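Local coordinates for protein trehalose-6-phosphate phosphatase (PDB 5DX9) that belongs to the trehalose-phosphatase family of the HAD clan and carries a magnesium ion beside a sugar-binding pocket, at residues Phe120-Tyr123 / Thr124-Thr128; Glu163-Leu166 / Ala167-Pro171. One frame throughout, in Å; residues are numbered along the deposited sequence.

Overall arrangement
Both contacts lie at helix ends in the part of the chain that carries the four-stranded antiparallel sheet, away from the larger mixed sheet. Contact 1 closes helix 112-125, and contact 2 closes helix 148-166. The two helices touch: Tyr123 rests on Gln154, Gln157 and Ala158, and Leu166 rests on Glu115, Val116 and Ile119. The contact centres are 20 Å apart, with nearest atoms about 8 Å apart and no direct touch. In contact 1 the side chain of Phe120 stays about 9 Å from the bound 6-O-phosphono-alpha-D-glucopyranose and about 12 Å from the alpha-D-glucopyranose.

Contact 1: Phe120-Tyr123 / Thr124-Thr128; sequences FKYY and TERTT
Arg126 lays its guanidinium flat over one face of the Tyr122 ring. The planes are only 5° apart and the centres are 4.1 Å apart. The cation-pi contact is off-centre, with CE1 of Tyr122 over the middle of the guanidinium. Arg126 CD covers the ring more squarely, a CH-pi contact at 3.9 Å from the ring centroid. At its edge the guanidinium meets the backbone: Arg126 NH1 gives a hydrogen bond of 3.0 Å to Tyr122 O. This bond lies in the carbonyl plane, on a lone pair, and nearly in the guanidinium plane. The stack and the bond together fix the rotation of the group. Tyr122 CG stands anti to its backbone N (chi1 173°), which sends the ring outward from the helix; Arg126, four residues on, lies across its face. Next along the chain, the Tyr123 ring has Tyr122 CD2 over its centre, with Tyr123 CG in plane at the Tyr122 edge.

All this happens where helix 112-125 runs out, in the last turn and the loop behind it. Thr124 still belongs to the helix, and its OG1 returns to Phe120 O at 2.6 Å, from above the carbonyl plane. Thr124 N binds the same oxygen from the opposite face, so two donors grip it. Thr127 follows the helix. Its OG1 likewise donates four residues back, to Tyr123 O at 2.8 Å, but its N-H does not join. OG1 is also bonded to Gln154 of helix 148-166. On the outer side, Glu125 CG packs against Lys121 O, and Glu125 OE2 forms a long salt bridge with Arg126 NH1 at 3.6 Å. Phe120 and Tyr123 are the buried aromatic residues here. Phe120 meets the ring of Trp141, and Tyr123 packs on Ala158 of the neighbouring helix.

Contact 2: Glu163-Leu166 / Ala167-Pro171; sequences ESSL and APRRP
Leu166 and Arg170 cross at about a right angle, with one methyl of the leucine against the arginine stem. Leu166 CD1 comes within 3.3 Å of Arg170 CG, a close approach. With chi1 at -169°, the Leu166 branch lies beside its own carbonyl carbon, and this carries CD1 across to the arginine. The Arg170 chain then bends at chi2 (-64°) and leads its guanidinium past the methyl. There NH1 donates to Arg169 O at 3.0 Å. The acceptor lies in the guanidinium plane, but the donor stands above the carbonyl plane. NH2 of Arg170 has a salt bridge to Glu115 of helix 112-125, so both terminal nitrogens are engaged.

Arg169 turns its guanidinium differently. One face looks toward Leu166 CD1, which sits 4.1 Å above the plane and toward its rim. Its NE is directed at Ser165 O, but that approach is modelled too short to be trusted in detail. The other side of the turn holds smaller contacts. Glu163 bends at chi2, and its OE1 lies 3.7 Å from Ala167 CB. The Pro168 ring sits against the helix backbone, with CD 3.0 Å from Glu163 O. Pro168 has no N-H to give to the helix carbonyls before it.

Leu166 is the buried residue of the contact, packed on Val116 and Ile119 of helix 112-125 and on Ile172. Its carbonyl takes a hydrogen bond from Arg169 N at 3.2 Å, and Arg170 N binds Ala167 O in the next step. Such three-residue bonds belong to a short 3-10 turn at a helix C-terminus. Here the turn ends helix 148-166 and leads the chain into strand 172-177 of the antiparallel sheet.

Contact 1: Phe120-Tyr123 / Thr124-Thr128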
loop_
_atom_site.group_PDB
_atom_site.type_symbol
_atom_site.label_atom_id
_atom_site.label_comp_id
_atom_site.label_asym_id
_atom_site.label_seq_id
_atom_site.Cartn_x
_atom_site.Cartn_y
_atom_site.Cartn_z
ATOM N N PHE A 120 -11.010 13.151 17.413
ATOM C CA PHE A 120 -10.274 13.957 16.448
ATOM C C PHE A 120 -10.923 15.324 16.259
ATOM O O PHE A 120 -10.233 16.317 16.022
ATOM C CB PHE A 120 -10.167 13.230 15.106
ATOM C CG PHE A 120 -9.122 12.148 15.086
ATOM C CD1 PHE A 120 -8.143 12.094 16.067
ATOM C CD2 PHE A 120 -9.113 11.190 14.085
ATOM C CE1 PHE A 120 -7.181 11.102 16.050
ATOM C CE2 PHE A 120 -8.154 10.195 14.063
ATOM C CZ PHE A 120 -7.187 10.150 15.045
ATOM N N LYS A 121 -12.248 15.374 16.364
ATOM C CA LYS A 121 -12.960 16.646 16.320
ATOM C C LYS A 121 -12.550 17.497 17.507
ATOM O O LYS A 121 -12.345 18.703 17.381
ATOM C CB LYS A 121 -14.474 16.437 16.325
ATOM C CG LYS A 121 -15.089 16.199 14.957
ATOM C CD LYS A 121 -16.601 16.115 15.064
ATOM C CE LYS A 121 -17.243 15.840 13.719
ATOM N NZ LYS A 121 -18.706 15.589 13.863
ATOM N N TYR A 122 -12.440 16.850 18.662
ATOM C CA TYR A 122 -11.997 17.512 19.876
ATOM C C TYR A 122 -10.670 18.216 19.643
ATOM O O TYR A 122 -10.509 19.388 19.986
ATOM C CB TYR A 122 -11.862 16.504 21.020
ATOM C CG TYR A 122 -11.239 17.079 22.269
ATOM C CD1 TYR A 122 -12.029 17.577 23.294
ATOM C CD2 TYR A 122 -9.860 17.126 22.425
ATOM C CE1 TYR A 122 -11.468 18.106 24.437
ATOM C CE2 TYR A 122 -9.288 17.659 23.563
ATOM C CZ TYR A 122 -10.099 18.145 24.568
ATOM O OH TYR A 122 -9.539 18.673 25.708
ATOM N N TYR A 123 -9.725 17.496 19.051
ATOM C CA TYR A 123 -8.380 18.021 18.856
ATOM C C TYR A 123 -8.283 18.941 17.649
ATOM O O TYR A 123 -7.406 19.798 17.598
ATOM C CB TYR A 123 -7.375 16.876 18.729
ATOM C CG TYR A 123 -7.062 16.241 20.057
ATOM C CD1 TYR A 123 -6.116 16.795 20.905
ATOM C CD2 TYR A 123 -7.734 15.102 20.478
ATOM C CE1 TYR A 123 -5.834 16.223 22.130
ATOM C CE2 TYR A 123 -7.463 14.527 21.702
ATOM C CZ TYR A 123 -6.511 15.089 22.526
ATOM O OH TYR A 123 -6.233 14.516 23.748
ATOM N N THR A 124 -9.180 18.770 16.683
ATOM C CA THR A 124 -9.201 19.651 15.523
ATOM C C THR A 124 -9.626 21.054 15.942
ATOM O O THR A 124 -9.072 22.046 15.473
ATOM C CB THR A 124 -10.150 19.136 14.421
ATOM O OG1 THR A 124 -9.746 17.826 14.007
ATOM C CG2 THR A 124 -10.130 20.074 13.221
ATOM N N GLU A 125 -10.605 21.125 16.838
ATOM C CA GLU A 125 -11.133 22.398 17.314
ATOM C C GLU A 125 -10.139 23.130 18.215
ATOM O O GLU A 125 -10.174 24.354 18.325
ATOM C CB GLU A 125 -12.452 22.180 18.062
ATOM C CG GLU A 125 -13.535 21.496 17.233
ATOM C CD GLU A 125 -14.746 21.085 18.060
ATOM O OE1 GLU A 125 -15.619 20.370 17.518
ATOM O OE2 GLU A 125 -14.824 21.466 19.246
ATOM N N ARG A 126 -9.252 22.379 18.856
ATOM C CA ARG A 126 -8.309 22.964 19.803
ATOM C C ARG A 126 -6.882 22.966 19.263
ATOM O O ARG A 126 -5.931 23.234 19.995
ATOM C CB ARG A 126 -8.373 22.219 21.138
ATOM C CG ARG A 126 -9.655 22.482 21.914
ATOM C CD ARG A 126 -9.926 21.399 22.939
ATOM N NE ARG A 126 -11.204 21.613 23.614
ATOM C CZ ARG A 126 -12.388 21.274 23.107
ATOM N NH1 ARG A 126 -12.467 20.703 21.912
ATOM N NH2 ARG A 126 -13.496 21.509 23.798
ATOM N N THR A 127 -6.740 22.672 17.976
ATOM C CA THR A 127 -5.437 22.693 17.327
ATOM C C THR A 127 -5.545 23.410 15.987
ATOM O O THR A 127 -5.868 22.795 14.974
ATOM C CB THR A 127 -4.880 21.267 17.111
ATOM O OG1 THR A 127 -4.871 20.558 18.356
ATOM C CG2 THR A 127 -3.465 21.325 16.555
ATOM N N THR A 128 -5.282 24.715 15.996
ATOM C CA THR A 128 -5.401 25.535 14.796
ATOM C C THR A 128 -4.521 25.003 13.669
ATOM O O THR A 128 -3.342 24.708 13.871
ATOM C CB THR A 128 -5.033 27.005 15.077
ATOM O OG1 THR A 128 -5.859 27.512 16.133
ATOM C CG2 THR A 128 -5.231 27.858 13.831
#

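Contact 2: Glu163-Leu166 / Ala167-Pro171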
loop_
_atom_site.group_PDB
_atom_site.type_symbol
_atom_site.label_atom_id
_atom_site.label_comp_id
_atom_site.label_asym_id
_atom_site.label_seq_id
_atom_site.Cartn_x
_atom_site.Cartn_y
_atom_site.Cartn_z
ATOM N N GLU A 163 -4.496 5.334 22.479
ATOM C CA GLU A 163 -3.809 4.107 22.872
ATOM C C GLU A 163 -4.238 3.601 24.244
ATOM O O GLU A 163 -4.379 2.395 24.451
ATOM C CB GLU A 163 -2.292 4.315 22.862
ATOM C CG GLU A 163 -1.665 4.287 21.479
ATOM C CD GLU A 163 -1.858 2.956 20.776
ATOM O OE1 GLU A 163 -2.327 1.997 21.425
ATOM O OE2 GLU A 163 -1.539 2.867 19.573
ATOM N N SER A 164 -4.445 4.523 25.179
ATOM C CA SER A 164 -4.719 4.145 26.561
ATOM C C SER A 164 -6.175 3.755 26.807
ATOM O O SER A 164 -6.445 2.832 27.571
ATOM C CB SER A 164 -4.327 5.282 27.511
ATOM O OG SER A 164 -5.191 6.398 27.372
ATOM N N SER A 165 -7.112 4.448 26.163
ATOM C CA SER A 165 -8.523 4.274 26.505
ATOM C C SER A 165 -9.384 3.651 25.406
ATOM O O SER A 165 -10.489 3.187 25.682
ATOM C CB SER A 165 -9.135 5.622 26.906
ATOM O OG SER A 165 -9.461 6.403 25.770
ATOM N N LEU A 166 -8.901 3.635 24.168
ATOM C CA LEU A 166 -9.746 3.175 23.071
ATOM C C LEU A 166 -9.227 1.914 22.378
ATOM O O LEU A 166 -9.983 0.964 22.170
ATOM C CB LEU A 166 -9.921 4.292 22.042
ATOM C CG LEU A 166 -10.983 4.023 20.977
ATOM C CD1 LEU A 166 -12.226 3.437 21.625
ATOM C CD2 LEU A 166 -11.322 5.295 20.215
ATOM N N ALA A 167 -7.946 1.914 22.018
ATOM C CA ALA A 167 -7.347 0.798 21.288
ATOM C C ALA A 167 -7.564 -0.555 21.975
ATOM O O ALA A 167 -8.025 -1.500 21.339
ATOM C CB ALA A 167 -5.855 1.047 21.082
ATOM N N PRO A 168 -7.237 -0.644 23.275
ATOM C CA PRO A 168 -7.318 -1.909 24.018
ATOM C C PRO A 168 -8.710 -2.541 24.063
ATOM O O PRO A 168 -8.825 -3.682 24.504
ATOM C CB PRO A 168 -6.875 -1.508 25.430
ATOM C CG PRO A 168 -6.015 -0.318 25.228
ATOM C CD PRO A 168 -6.661 0.432 24.103
ATOM N N ARG A 169 -9.743 -1.827 23.626
ATOM C CA ARG A 169 -11.094 -2.378 23.688
ATOM C C ARG A 169 -11.842 -2.282 22.363
ATOM O O ARG A 169 -13.046 -2.530 22.305
ATOM C CB ARG A 169 -11.901 -1.688 24.793
ATOM C CG ARG A 169 -11.899 -0.165 24.746
ATOM C CD ARG A 169 -12.559 0.405 25.999
ATOM N NE ARG A 169 -12.464 1.861 26.074
ATOM C CZ ARG A 169 -13.395 2.698 25.626
ATOM N NH1 ARG A 169 -14.500 2.228 25.063
ATOM N NH2 ARG A 169 -13.220 4.010 25.740
ATOM N N ARG A 170 -11.127 -1.933 21.301
ATOM C CA ARG A 170 -11.737 -1.841 19.981
ATOM C C ARG A 170 -10.855 -2.512 18.935
ATOM O O ARG A 170 -9.631 -2.473 19.037
ATOM C CB ARG A 170 -11.988 -0.377 19.607
ATOM C CG ARG A 170 -12.911 0.369 20.566
ATOM C CD ARG A 170 -14.320 -0.213 20.563
ATOM N NE ARG A 170 -15.262 0.622 21.307
ATOM C CZ ARG A 170 -15.613 0.417 22.575
ATOM N NH1 ARG A 170 -15.108 -0.605 23.255
ATOM N NH2 ARG A 170 -16.476 1.233 23.166
ATOM N N PRO A 171 -11.480 -3.142 17.928
ATOM C CA PRO A 171 -10.760 -3.802 16.835
ATOM C C PRO A 171 -10.154 -2.792 15.870
ATOM O O PRO A 171 -10.492 -2.784 14.686
ATOM C CB PRO A 171 -11.849 -4.628 16.151
ATOM C CG PRO A 171 -13.091 -3.854 16.397
ATOM C CD PRO A 171 -12.940 -3.273 17.779
#